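Side-chain contacts in 16S rRNA processing protein (Pseudomonas aeruginosa, PDB 2F1L), which probably assists a late step in assembly of the 30S ribosomal subunit and is needed for efficient processing of 16S rRNA: residues G24-V29 against W54-D59; V36-F41 against D46-Y51; A79-L84 against R91-Y96; G120-D125 against L131-H136; L162-Q167 against G177-D182. All coordinates share one frame; numbering follows the deposited sequence.

The first three contacts lie in the N-terminal domain and touch one another, sharing one curled antiparallel sheet; contacts 4 and 5 share the sheet of the PRC-barrel domain, and the centres of contacts 1 and 4 are about 34 Å apart. Contacts 1 and 3 are buried and purely apolar across their segments, meeting near Phe93. Contact 2 is also buried but adds a hydroxyl held by neighbouring loop residues. Contact 4 differs in being the one built on backbone hydrogen bonds between adjacent strands, as a hairpin requires. Contact 5, only partly buried, grades from hydrocarbon to a polar end. Contacts 1, 2 and 5 each have residues touching the second subunit.

Contact 1: residues G24-V29 against W54-D59; sequences GKIVSV and WTLRRD
The indole of Trp54 is met at its edge, near the ring plane, by the methyl end of Ile26: Ile26 CD1 lies 4.5 Å from Trp54 CZ3, on the six-membered ring. Segment 24-29 thus approaches the rim of the ring and not its faces. The pyrrole nitrogen takes no part here; Trp54 NE1 makes a weak hydrogen bond to the carbonyl of Tyr51, so a buried indole can lend its hydrocarbon part to the core while its N-H keeps a polar partner.

The same Ile26 methyl has a second neighbour. Its CD1 is 4.0 Å from Leu56 CD2, where the two side chains cross at about a right angle, the end methyl of isoleucine against one branch of leucine. Ile26 reaches this far because its CG1 arm stands anti to the carbonyl carbon (chi1 -57°) and then runs on extended (chi2 -175°), carrying CD1 out to Leu56 and the Trp54 edge. Isoleucine and leucine suit the spot: both side chains are wholly hydrocarbon, fit for a buried place where no hydrogen bond joins the two segments.

Ile26 and Leu56 do not belong to neighbouring strands. Strand 97-101 runs between strands 20-27 and 53-58 and pairs with both, and its Ile98 touches Ile26, Trp54 and Leu56 alike and so joins the three. On its other side strand 20-27 pairs with strand 35-40, where Val27 and Ser28 both face Lys37 in a classic beta bulge. The contact thus reaches across strand 97-101, consistent with the interior of the curled antiparallel sheet of the RimM N-terminal domain, with Phe93 packing on both Ile26 and Leu56.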
# COMPACT_ATOMS: atom_id res chain seq x y z
N GLY A 24 12.26 0.61 8.77
CA GLY A 24 12.98 0.28 7.50
C GLY A 24 13.98 -0.84 7.71
O GLY A 24 14.10 -1.39 8.82
N LYS A 25 14.73 -1.20 6.66
CA LYS A 25 15.71 -2.25 6.80
C LYS A 25 16.85 -2.05 5.85
O LYS A 25 16.62 -1.76 4.68
CB LYS A 25 15.07 -3.58 6.54
CG LYS A 25 16.06 -4.74 6.70
CD LYS A 25 15.37 -6.04 7.02
CE LYS A 25 16.36 -7.11 7.46
NZ LYS A 25 15.64 -8.37 7.77
N ILE A 26 18.08 -2.25 6.35
CA ILE A 26 19.29 -2.16 5.55
C ILE A 26 19.54 -3.48 4.86
O ILE A 26 19.70 -4.51 5.49
CB ILE A 26 20.52 -1.78 6.42
CG1 ILE A 26 20.29 -0.47 7.17
CG2 ILE A 26 21.77 -1.61 5.58
CD1 ILE A 26 21.53 0.02 7.97
N VAL A 27 19.58 -3.46 3.53
CA VAL A 27 19.58 -4.72 2.76
C VAL A 27 20.75 -4.92 1.83
O VAL A 27 20.96 -6.02 1.34
CB VAL A 27 18.31 -4.85 1.93
CG1 VAL A 27 17.12 -4.99 2.83
CG2 VAL A 27 18.14 -3.63 0.99
N SER A 28 21.52 -3.89 1.59
CA SER A 28 22.66 -4.04 0.74
C SER A 28 23.49 -2.77 0.83
O SER A 28 23.23 -1.91 1.66
CB SER A 28 22.16 -4.19 -0.70
OG SER A 28 23.23 -4.48 -1.57
N VAL A 29 24.44 -2.62 -0.09
CA VAL A 29 25.24 -1.43 -0.15
C VAL A 29 24.82 -0.67 -1.35
O VAL A 29 24.19 -1.22 -2.18
CB VAL A 29 26.74 -1.73 -0.21
CG1 VAL A 29 27.20 -2.38 1.11
CG2 VAL A 29 27.07 -2.60 -1.42
N TRP A 54 19.19 6.17 14.30
CA TRP A 54 18.76 4.85 13.93
C TRP A 54 19.21 3.81 14.97
O TRP A 54 20.39 3.68 15.27
CB TRP A 54 19.39 4.54 12.57
CG TRP A 54 18.73 5.26 11.43
CD1 TRP A 54 17.83 6.28 11.51
CD2 TRP A 54 18.89 4.98 10.07
NE1 TRP A 54 17.42 6.63 10.28
CE2 TRP A 54 18.08 5.86 9.36
CE3 TRP A 54 19.66 4.06 9.36
CZ2 TRP A 54 17.98 5.84 7.97
CZ3 TRP A 54 19.59 4.07 7.99
CH2 TRP A 54 18.76 4.95 7.31
N THR A 55 18.25 3.06 15.50
CA THR A 55 18.56 1.96 16.37
C THR A 55 18.58 0.70 15.52
O THR A 55 17.53 0.21 15.11
CB THR A 55 17.51 1.80 17.44
OG1 THR A 55 17.36 3.05 18.12
CG2 THR A 55 17.89 0.72 18.43
N LEU A 56 19.76 0.18 15.22
CA LEU A 56 19.85 -0.95 14.33
C LEU A 56 19.76 -2.22 15.13
O LEU A 56 20.38 -2.33 16.19
CB LEU A 56 21.14 -0.90 13.56
CG LEU A 56 21.34 0.39 12.76
CD1 LEU A 56 22.71 0.31 12.09
CD2 LEU A 56 20.20 0.61 11.74
N ARG A 57 19.00 -3.18 14.64
CA ARG A 57 18.85 -4.43 15.32
C ARG A 57 18.91 -5.59 14.36
O ARG A 57 18.17 -5.60 13.39
CB ARG A 57 17.51 -4.48 16.01
CG ARG A 57 17.33 -5.72 16.87
CD ARG A 57 16.01 -5.67 17.53
NE ARG A 57 14.94 -5.85 16.55
CZ ARG A 57 13.72 -5.34 16.66
NH1 ARG A 57 13.37 -4.58 17.70
NH2 ARG A 57 12.84 -5.57 15.71
N ARG A 58 19.79 -6.55 14.64
CA ARG A 58 19.92 -7.77 13.85
C ARG A 58 20.12 -8.97 14.77
O ARG A 58 21.03 -8.95 15.58
CB ARG A 58 21.11 -7.67 12.91
CG ARG A 58 21.22 -8.86 11.97
CD ARG A 58 22.64 -9.31 11.73
NE ARG A 58 23.23 -8.41 10.77
CZ ARG A 58 24.30 -7.67 10.96
NH1 ARG A 58 25.00 -7.72 12.09
NH2 ARG A 58 24.69 -6.85 9.99
N ASP A 59 19.30 -10.02 14.64
CA ASP A 59 19.38 -11.20 15.52
C ASP A 59 19.51 -10.81 16.99
O ASP A 59 20.40 -11.31 17.69
CB ASP A 59 20.56 -12.12 15.15
CG ASP A 59 20.49 -12.60 13.71
OD1 ASP A 59 19.43 -13.13 13.32
OD2 ASP A 59 21.49 -12.42 12.97

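Contact 2: residues V36-F41 against D46-Y51; sequences VKVYSF and DNLLDY
Ser40 OG rests against Leu48 CB at 3.6 Å, yet its polar partners come from the turn between the segments: it is hydrogen-bonded to Thr42 OG1 and to the carbonyl O of Leu45. Thr42 OG1 in turn receives the backbone N-H of Leu48, so two hydroxyls bridge the end of strand 35-40 to the short 3-10 segment 47-50. A serine fits here because its hydroxyl bonds to the turn residues while the small side chain lets a leucine lie beside it. With OG anti to the backbone N (chi1 166°), the hydroxyl is carried out toward that turn.

Leu48 supplies the apolar half. Its CD2 packs 3.4 Å from Val38 CG1, shorter than usual for two methyls and not to be pressed at this resolution, and 3.8 Å from Ser40 CB. Val38 and Leu48 lie at a slant to each other. The 3-10 segment is held by backbone bonds from each N-H to the carbonyl three residues before, such as Leu49 N to Asp46 O, 3.0 Å.

Leu48 also touches Ile23 of the adjacent strand, while Tyr39, between the two strand residues, points the other way and stacks on Phe187 of the second subunit.

The chemistry is thus divided: aliphatic groups seat the 3-10 segment on the face of the sheet that carries Val38 and Ser40, and hydroxyls satisfied within the turn fix its position relative to the strand end.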
# COMPACT_ATOMS: atom_id res chain seq x y z
N VAL A 36 24.46 2.84 2.18
CA VAL A 36 23.73 1.59 2.23
C VAL A 36 22.37 1.73 1.50
O VAL A 36 21.81 2.83 1.34
CB VAL A 36 23.51 1.13 3.68
CG1 VAL A 36 24.82 0.76 4.35
CG2 VAL A 36 22.81 2.20 4.52
N LYS A 37 21.85 0.58 1.07
CA LYS A 37 20.58 0.51 0.41
C LYS A 37 19.58 0.02 1.46
O LYS A 37 19.84 -0.89 2.23
CB LYS A 37 20.67 -0.45 -0.75
CG LYS A 37 19.50 -0.42 -1.72
CD LYS A 37 19.32 -1.77 -2.37
CE LYS A 37 18.98 -1.74 -3.86
NZ LYS A 37 18.41 -3.08 -4.18
N VAL A 38 18.44 0.68 1.48
CA VAL A 38 17.50 0.64 2.58
C VAL A 38 16.10 0.55 2.00
O VAL A 38 15.75 1.30 1.09
CB VAL A 38 17.65 1.92 3.44
CG1 VAL A 38 16.47 2.14 4.32
CG2 VAL A 38 18.91 1.81 4.30
N TYR A 39 15.31 -0.40 2.48
CA TYR A 39 13.90 -0.37 2.21
C TYR A 39 13.26 0.48 3.31
O TYR A 39 13.67 0.42 4.48
CB TYR A 39 13.30 -1.78 2.20
CG TYR A 39 13.68 -2.69 1.03
CD1 TYR A 39 13.79 -2.22 -0.25
CD2 TYR A 39 13.83 -4.06 1.23
CE1 TYR A 39 14.07 -3.08 -1.31
CE2 TYR A 39 14.11 -4.92 0.19
CZ TYR A 39 14.25 -4.43 -1.09
OH TYR A 39 14.56 -5.27 -2.15
N SER A 40 12.27 1.30 2.94
CA SER A 40 11.58 2.13 3.94
C SER A 40 10.17 1.63 4.20
O SER A 40 9.49 1.28 3.27
CB SER A 40 11.48 3.56 3.47
OG SER A 40 10.56 4.27 4.25
N PHE A 41 9.74 1.63 5.45
CA PHE A 41 8.39 1.19 5.82
C PHE A 41 7.48 2.34 6.27
O PHE A 41 6.35 2.13 6.84
CB PHE A 41 8.50 0.12 6.94
CG PHE A 41 9.41 -1.04 6.59
CD1 PHE A 41 9.45 -1.55 5.30
CD2 PHE A 41 10.17 -1.66 7.57
CE1 PHE A 41 10.30 -2.60 4.97
CE2 PHE A 41 11.03 -2.72 7.26
CZ PHE A 41 11.08 -3.19 5.96
N ASP A 46 9.52 8.64 2.02
CA ASP A 46 10.80 9.31 2.28
C ASP A 46 10.93 9.79 3.70
O ASP A 46 11.91 10.37 4.07
CB ASP A 46 11.04 10.47 1.30
CG ASP A 46 10.12 11.62 1.52
OD1 ASP A 46 9.29 11.54 2.44
OD2 ASP A 46 10.21 12.60 0.73
N ASN A 47 9.92 9.50 4.49
CA ASN A 47 9.83 9.95 5.83
C ASN A 47 10.88 9.33 6.72
O ASN A 47 11.31 9.92 7.69
CB ASN A 47 8.44 9.62 6.34
CG ASN A 47 8.18 10.19 7.69
OD1 ASN A 47 8.34 11.38 7.88
ND2 ASN A 47 7.82 9.35 8.67
N LEU A 48 11.31 8.13 6.38
CA LEU A 48 12.46 7.53 7.01
C LEU A 48 13.65 8.49 7.15
O LEU A 48 14.36 8.45 8.13
CB LEU A 48 12.87 6.29 6.22
CG LEU A 48 14.11 5.53 6.71
CD1 LEU A 48 13.90 5.10 8.11
CD2 LEU A 48 14.36 4.34 5.90
N LEU A 49 13.87 9.35 6.16
CA LEU A 49 15.05 10.27 6.14
C LEU A 49 14.93 11.38 7.18
O LEU A 49 15.90 12.08 7.46
CB LEU A 49 15.24 10.89 4.74
CG LEU A 49 15.47 9.87 3.58
CD1 LEU A 49 15.59 10.55 2.22
CD2 LEU A 49 16.69 8.99 3.85
N ASP A 50 13.75 11.50 7.76
CA ASP A 50 13.53 12.43 8.86
C ASP A 50 13.96 11.94 10.24
O ASP A 50 13.84 12.66 11.22
CB ASP A 50 12.02 12.79 8.93
CG ASP A 50 11.55 13.60 7.72
OD1 ASP A 50 12.40 14.20 7.03
OD2 ASP A 50 10.34 13.60 7.44
N TYR A 51 14.44 10.71 10.35
CA TYR A 51 14.86 10.18 11.64
C TYR A 51 16.38 10.11 11.64
O TYR A 51 16.93 9.28 10.94
CB TYR A 51 14.26 8.79 11.86
CG TYR A 51 12.77 8.82 11.99
CD1 TYR A 51 12.18 9.16 13.18
CD2 TYR A 51 11.94 8.54 10.90
CE1 TYR A 51 10.82 9.21 13.32
CE2 TYR A 51 10.56 8.57 11.04
CZ TYR A 51 10.00 8.92 12.26
OH TYR A 51 8.63 8.98 12.47

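Contact 3: residues A79-L84 against R91-Y96; sequences AKLKGL and RTFTGY
Leu84 lays a methyl over one face of the Phe93 ring, a CH-pi contact in which CD2 sits 4.0 Å from the ring centroid and only 11° off the normal. The setting is a pair of turn regions on the sheet of the N-terminal domain: a type II beta turn, Leu81 to Leu84, leaves strand 76-81, and after helix 87-91 a type I turn, Arg91 to Thr94, runs into a type II turn, Phe93 to Tyr96, that leads to strand 97-101.

The two side chains come from opposite directions, and Leu84 uses both branches, since its CD1 also lies 3.9 Å from Phe93 CE1. Leu81 comes at a slant, its CD1 4.2 Å from Phe93 CD2. A leucine with two spread methyls can cover a ring centre and its flank at once, and a phenylalanine gives it a broad, wholly apolar surface. Phe93 is swung toward them with CG anti to its carbonyl carbon (chi1 -78°). Its side chain also touches Arg63 of strand 61-73, joining the turn to a further strand of the sheet.

Glycine suits the third position of both type II turns, where phi is positive: Gly83 fills it in the first and Gly95 in the second. The demand is stronger at Gly95, where a CB would collide with the preceding carbonyl oxygen.

Beside the apolar contact, Lys80 reaches over the first turn. It forms a salt bridge with Asp85, and its NZ binds Leu84 O at 3.2 Å, approaching from above the carbonyl plane.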
# COMPACT_ATOMS: atom_id res chain seq x y z
N ALA A 79 21.36 5.70 1.93
CA ALA A 79 21.55 6.40 3.17
C ALA A 79 23.03 6.44 3.49
O ALA A 79 23.72 5.44 3.31
CB ALA A 79 20.83 5.67 4.25
N LYS A 80 23.50 7.61 3.94
CA LYS A 80 24.86 7.81 4.38
C LYS A 80 24.83 7.89 5.89
O LYS A 80 24.19 8.77 6.45
CB LYS A 80 25.45 9.10 3.78
CG LYS A 80 26.94 9.41 4.14
CD LYS A 80 27.93 8.48 3.41
CE LYS A 80 29.41 8.69 3.82
NZ LYS A 80 29.54 8.72 5.29
N LEU A 81 25.52 6.95 6.55
CA LEU A 81 25.62 6.92 8.01
C LEU A 81 26.96 7.49 8.48
O LEU A 81 28.00 7.32 7.81
CB LEU A 81 25.44 5.51 8.54
CG LEU A 81 24.23 4.75 7.99
CD1 LEU A 81 24.19 3.39 8.63
CD2 LEU A 81 22.94 5.49 8.24
N LYS A 82 26.94 8.15 9.64
CA LYS A 82 28.11 8.88 10.10
C LYS A 82 29.22 7.89 10.34
O LYS A 82 29.00 6.86 10.95
CB LYS A 82 27.82 9.69 11.36
CG LYS A 82 28.98 10.59 11.73
CD LYS A 82 28.64 11.59 12.82
CE LYS A 82 29.88 12.33 13.21
NZ LYS A 82 29.77 12.87 14.59
N GLY A 83 30.39 8.19 9.79
CA GLY A 83 31.58 7.36 9.98
C GLY A 83 31.59 6.03 9.24
O GLY A 83 32.45 5.19 9.52
N LEU A 84 30.67 5.83 8.31
CA LEU A 84 30.65 4.64 7.45
C LEU A 84 31.03 5.12 6.05
O LEU A 84 30.18 5.61 5.29
CB LEU A 84 29.25 3.98 7.50
CG LEU A 84 28.97 2.72 6.70
CD1 LEU A 84 29.94 1.65 7.08
CD2 LEU A 84 27.59 2.22 6.94
N ARG A 91 28.95 -3.38 3.86
CA ARG A 91 28.40 -4.70 3.65
C ARG A 91 27.99 -5.28 4.97
O ARG A 91 26.99 -5.97 5.04
CB ARG A 91 29.45 -5.64 3.08
CG ARG A 91 29.66 -5.55 1.65
CD ARG A 91 30.71 -6.61 1.16
NE ARG A 91 31.44 -6.04 0.03
CZ ARG A 91 30.98 -6.06 -1.22
NH1 ARG A 91 31.70 -5.49 -2.22
NH2 ARG A 91 29.81 -6.64 -1.47
N THR A 92 28.77 -5.01 6.01
CA THR A 92 28.51 -5.58 7.31
C THR A 92 27.28 -5.03 7.96
O THR A 92 26.86 -5.56 8.95
CB THR A 92 29.70 -5.38 8.28
OG1 THR A 92 29.77 -4.02 8.66
CG2 THR A 92 31.01 -5.77 7.61
N PHE A 93 26.68 -3.98 7.40
CA PHE A 93 25.40 -3.46 7.90
C PHE A 93 24.18 -4.15 7.35
O PHE A 93 23.05 -3.90 7.82
CB PHE A 93 25.32 -1.95 7.66
CG PHE A 93 26.11 -1.19 8.66
CD1 PHE A 93 27.48 -1.33 8.68
CD2 PHE A 93 25.48 -0.47 9.66
CE1 PHE A 93 28.24 -0.68 9.66
CE2 PHE A 93 26.22 0.20 10.64
CZ PHE A 93 27.60 0.07 10.65
N THR A 94 24.40 -5.04 6.38
CA THR A 94 23.29 -5.73 5.71
C THR A 94 22.48 -6.56 6.70
O THR A 94 23.05 -7.25 7.50
CB THR A 94 23.82 -6.59 4.53
OG1 THR A 94 24.15 -5.74 3.42
CG2 THR A 94 22.80 -7.64 4.10
N GLY A 95 21.16 -6.47 6.68
CA GLY A 95 20.33 -7.29 7.57
C GLY A 95 19.93 -6.59 8.85
O GLY A 95 19.22 -7.17 9.65
N TYR A 96 20.38 -5.35 9.07
CA TYR A 96 19.95 -4.57 10.24
C TYR A 96 18.60 -3.92 10.01
O TYR A 96 18.40 -3.19 9.04
CB TYR A 96 20.93 -3.45 10.54
CG TYR A 96 22.08 -3.86 11.42
CD1 TYR A 96 21.88 -4.33 12.69
CD2 TYR A 96 23.39 -3.73 10.99
CE1 TYR A 96 22.93 -4.70 13.50
CE2 TYR A 96 24.44 -4.09 11.80
CZ TYR A 96 24.20 -4.57 13.04
OH TYR A 96 25.25 -4.93 13.84

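Contact 4: residues G120-D125 against L131-H136; sequences GLKVID and LGVIDH
Backbone hydrogen bonds carry this pairing, and Gly120 and Ile134 begin it: Gly120 N donates to Ile134 O at 2.8 Å, while Ile134 N returns a bond to Leu121 O at 3.0 Å. Farther along, Val123 N reaches Gly132 O and Leu131 N reaches Val123 O, each at 2.8 Å. Between these bonds lies the antiparallel non-hydrogen-bonded pair of Lys122 and Val133, where CA-H...O contacts add weak support; Val133 CA lies 3.2 Å from Leu121 O.

Apolar packing is concentrated on the face that bears Val123. Its two methyls split between partners: CG2 meets Ile134 CG1 at 3.7 Å, the side chains crossing near a right angle, and CG1 meets Leu131 CD1 at 3.9 Å. Beta-branched Val123 serves both because CG1 stands anti to the backbone N (chi1 171°) and CG2 anti to the carbonyl carbon. Buried Val123 and Ile134 go on to touch Val181 and Met179 of strand 178-181. On the opposite face Lys122 suits an exposed position; Val133 beside it is partly exposed, and its CG1 lies near the aliphatic CG of Lys122.

Two glycines answer backbone demands. At the angles of Gly120 and Gly132 any side-chain carbon would collide with the preceding carbonyl oxygen.

Among polar side chains, Asp125 OD2 is held by Gln129 NE2 in the connecting loop and also abuts the Leu131 methyl CD2. Together these features make a twisted beta hairpin, strands 122-125 and 130-138, central in the sheet of the RimM PRC-barrel domain.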
# COMPACT_ATOMS: atom_id res chain seq x y z
N GLY A 120 -6.13 19.90 -1.29
CA GLY A 120 -5.59 20.95 -2.13
C GLY A 120 -4.18 20.71 -2.61
O GLY A 120 -3.70 21.46 -3.42
N LEU A 121 -3.52 19.65 -2.14
CA LEU A 121 -2.18 19.34 -2.65
C LEU A 121 -2.27 18.84 -4.07
O LEU A 121 -3.18 18.06 -4.41
CB LEU A 121 -1.51 18.28 -1.80
CG LEU A 121 -1.05 18.68 -0.40
CD1 LEU A 121 -0.40 17.50 0.26
CD2 LEU A 121 -0.10 19.82 -0.47
N LYS A 122 -1.33 19.31 -4.88
CA LYS A 122 -1.18 18.84 -6.25
C LYS A 122 -0.54 17.46 -6.18
O LYS A 122 0.42 17.24 -5.45
CB LYS A 122 -0.30 19.79 -7.05
CG LYS A 122 -0.86 21.21 -7.23
CD LYS A 122 0.29 22.24 -7.53
CE LYS A 122 0.09 23.69 -6.95
NZ LYS A 122 1.38 24.16 -6.26
N VAL A 123 -1.06 16.52 -6.95
CA VAL A 123 -0.58 15.14 -6.95
C VAL A 123 0.14 14.87 -8.27
O VAL A 123 -0.44 14.97 -9.32
CB VAL A 123 -1.78 14.19 -6.81
CG1 VAL A 123 -1.37 12.72 -7.04
CG2 VAL A 123 -2.42 14.40 -5.46
N ILE A 124 1.40 14.51 -8.20
CA ILE A 124 2.26 14.38 -9.36
C ILE A 124 3.00 13.05 -9.33
O ILE A 124 3.60 12.73 -8.30
CB ILE A 124 3.27 15.50 -9.36
CG1 ILE A 124 2.54 16.86 -9.43
CG2 ILE A 124 4.24 15.36 -10.54
CD1 ILE A 124 3.37 17.98 -8.95
N ASP A 125 2.93 12.29 -10.43
CA ASP A 125 3.40 10.91 -10.49
C ASP A 125 4.88 10.85 -10.78
O ASP A 125 5.46 11.86 -11.08
CB ASP A 125 2.58 10.04 -11.51
CG ASP A 125 2.78 10.44 -12.95
OD1 ASP A 125 3.75 11.14 -13.23
OD2 ASP A 125 1.96 10.05 -13.82
N LEU A 131 -1.67 14.62 -11.85
CA LEU A 131 -2.92 13.87 -11.84
C LEU A 131 -4.07 14.70 -11.33
O LEU A 131 -5.22 14.38 -11.59
CB LEU A 131 -2.79 12.67 -10.93
CG LEU A 131 -1.58 11.74 -11.14
CD1 LEU A 131 -1.67 10.50 -10.23
CD2 LEU A 131 -1.47 11.32 -12.59
N GLY A 132 -3.80 15.74 -10.55
CA GLY A 132 -4.91 16.50 -10.00
C GLY A 132 -4.60 17.02 -8.62
O GLY A 132 -3.46 17.05 -8.24
N VAL A 133 -5.64 17.45 -7.91
CA VAL A 133 -5.51 17.90 -6.53
C VAL A 133 -6.31 16.98 -5.64
O VAL A 133 -7.34 16.47 -6.04
CB VAL A 133 -6.02 19.38 -6.29
CG1 VAL A 133 -5.07 20.41 -6.87
CG2 VAL A 133 -7.36 19.60 -6.86
N ILE A 134 -5.85 16.79 -4.42
CA ILE A 134 -6.59 16.04 -3.44
C ILE A 134 -7.79 16.88 -3.06
O ILE A 134 -7.65 18.03 -2.62
CB ILE A 134 -5.73 15.74 -2.21
CG1 ILE A 134 -4.66 14.72 -2.56
CG2 ILE A 134 -6.57 15.17 -1.08
CD1 ILE A 134 -3.53 14.67 -1.62
N ASP A 135 -8.97 16.32 -3.25
CA ASP A 135 -10.20 16.98 -2.93
C ASP A 135 -10.55 16.65 -1.49
O ASP A 135 -10.95 17.53 -0.74
CB ASP A 135 -11.31 16.48 -3.85
CG ASP A 135 -12.61 17.19 -3.62
OD1 ASP A 135 -12.75 18.30 -4.12
OD2 ASP A 135 -13.49 16.62 -2.94
N HIS A 136 -10.45 15.37 -1.14
CA HIS A 136 -10.71 14.93 0.24
C HIS A 136 -10.23 13.50 0.40
O HIS A 136 -9.68 12.92 -0.55
CB HIS A 136 -12.18 15.08 0.68
CG HIS A 136 -13.16 14.26 -0.11
ND1 HIS A 136 -13.60 14.64 -1.36
CD2 HIS A 136 -13.84 13.13 0.21
CE1 HIS A 136 -14.50 13.76 -1.80
NE2 HIS A 136 -14.65 12.82 -0.87

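Contact 5: residues L162-Q167 against G177-D182; sequences LPYTGQ and GEMRVD
Met179, the first residue of its strand to meet the other segment, sends its terminal methyl to the rim of Tyr164: CE lies 4.5 Å from Tyr164 CE1, at the ring edge near its plane. The residue is modelled as selenomethionine. Its long side chain runs extended as far as selenium, with CG anti to the backbone N (chi1 -177°), and there bends to set CE at the edge of the tyrosine. Tyr164 is itself the centre of an inverse gamma turn, and Met179 and Tyr164 both pack on Val169 and Ile172 of strand 169-173.

Two residues on, Val181 faces the same way. Its CG2 touches Leu162 CD2 at 4.1 Å, the side chains crossing at about a right angle. Both are buried; a compact valine and a longer leucine meet methyl to methyl, and Val181 also packs on Val123 of the neighbouring strand.

Asp182 ends the segment and changes its character. Its CB is 3.9 Å from Gln167 O, with Lys75 NZ from the N-terminal domain gripping both residues: a salt bridge to Asp182 OD2 and a hydrogen bond to Gln167 O. A carboxylate is apt here, since it probably offsets the lysine charge.

Strands 160-163 and 178-181 are not adjacent in the sheet order. Such packing between non-adjacent strands is consistent with the interior of the RimM PRC-barrel domain, with Lys75 tying its edge to the other domain.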
# COMPACT_ATOMS: atom_id res chain seq x y z
N LEU A 162 -6.37 7.05 -4.69
CA LEU A 162 -5.04 6.55 -4.38
C LEU A 162 -5.00 6.18 -2.92
O LEU A 162 -5.56 6.86 -2.11
CB LEU A 162 -3.98 7.57 -4.71
CG LEU A 162 -3.53 7.66 -6.17
CD1 LEU A 162 -4.66 7.95 -7.10
CD2 LEU A 162 -2.46 8.74 -6.28
N PRO A 163 -4.33 5.08 -2.60
CA PRO A 163 -4.16 4.68 -1.20
C PRO A 163 -3.11 5.54 -0.51
O PRO A 163 -2.06 5.85 -1.09
CB PRO A 163 -3.67 3.25 -1.32
CG PRO A 163 -2.88 3.26 -2.59
CD PRO A 163 -3.64 4.17 -3.53
N TYR A 164 -3.40 5.97 0.71
CA TYR A 164 -2.44 6.76 1.48
C TYR A 164 -1.53 5.77 2.19
O TYR A 164 -1.77 5.39 3.34
CB TYR A 164 -3.13 7.70 2.50
CG TYR A 164 -2.14 8.56 3.24
CD1 TYR A 164 -1.60 9.70 2.66
CD2 TYR A 164 -1.70 8.21 4.50
CE1 TYR A 164 -0.67 10.48 3.33
CE2 TYR A 164 -0.77 8.96 5.16
CZ TYR A 164 -0.25 10.10 4.58
OH TYR A 164 0.69 10.85 5.28
N THR A 165 -0.53 5.31 1.46
CA THR A 165 0.52 4.43 1.97
C THR A 165 1.82 4.83 1.29
O THR A 165 1.81 5.48 0.25
CB THR A 165 0.29 2.98 1.57
OG1 THR A 165 0.38 2.86 0.14
CG2 THR A 165 -1.07 2.52 2.02
N GLY A 166 2.94 4.38 1.85
CA GLY A 166 4.26 4.67 1.31
C GLY A 166 4.60 3.97 -0.00
O GLY A 166 5.48 4.41 -0.73
N GLN A 167 3.91 2.86 -0.32
CA GLN A 167 4.09 2.28 -1.61
C GLN A 167 3.62 3.25 -2.67
O GLN A 167 4.07 3.18 -3.85
CB GLN A 167 3.30 0.96 -1.71
CG GLN A 167 3.56 0.20 -3.01
CD GLN A 167 2.94 -1.18 -3.07
OE1 GLN A 167 3.01 -1.82 -4.11
NE2 GLN A 167 2.36 -1.66 -1.97
N GLY A 177 2.86 22.83 -1.67
CA GLY A 177 1.55 22.37 -2.14
C GLY A 177 1.65 21.18 -3.09
O GLY A 177 0.80 21.01 -3.95
N GLU A 178 2.66 20.35 -2.91
CA GLU A 178 2.90 19.27 -3.83
C GLU A 178 3.09 17.94 -3.15
O GLU A 178 3.60 17.85 -2.06
CB GLU A 178 4.14 19.57 -4.67
CG GLU A 178 3.84 20.51 -5.82
CD GLU A 178 5.09 21.03 -6.56
OE1 GLU A 178 6.27 20.81 -6.11
OE2 GLU A 178 4.87 21.67 -7.62
N MSE A 179 2.69 16.90 -3.85
CA MSE A 179 2.89 15.55 -3.40
C MSE A 179 3.41 14.70 -4.56
O MSE A 179 2.93 14.81 -5.70
CB MSE A 179 1.60 14.98 -2.90
CG MSE A 179 1.78 13.63 -2.38
SE MSE A 179 0.06 12.70 -2.11
CE MSE A 179 -0.43 13.23 -0.18
N ARG A 180 4.42 13.88 -4.28
CA ARG A 180 4.95 13.01 -5.30
C ARG A 180 4.47 11.60 -4.97
O ARG A 180 4.61 11.16 -3.81
CB ARG A 180 6.43 13.07 -5.33
CG ARG A 180 7.09 12.02 -6.16
CD ARG A 180 7.02 12.30 -7.64
NE ARG A 180 7.99 13.31 -8.02
CZ ARG A 180 8.09 13.86 -9.23
NH1 ARG A 180 7.29 13.49 -10.20
NH2 ARG A 180 9.00 14.80 -9.46
N VAL A 181 3.91 10.92 -5.99
CA VAL A 181 3.33 9.60 -5.86
C VAL A 181 3.83 8.67 -6.91
O VAL A 181 4.34 9.11 -7.95
CB VAL A 181 1.80 9.60 -5.93
CG1 VAL A 181 1.24 10.52 -4.85
CG2 VAL A 181 1.32 10.01 -7.31
N ASP A 182 3.75 7.38 -6.59
CA ASP A 182 4.01 6.34 -7.54
C ASP A 182 2.69 5.70 -7.78
O ASP A 182 2.11 5.09 -6.87
CB ASP A 182 5.02 5.33 -7.01
CG ASP A 182 5.39 4.29 -8.04
OD1 ASP A 182 5.30 4.56 -9.25
OD2 ASP A 182 5.85 3.22 -7.62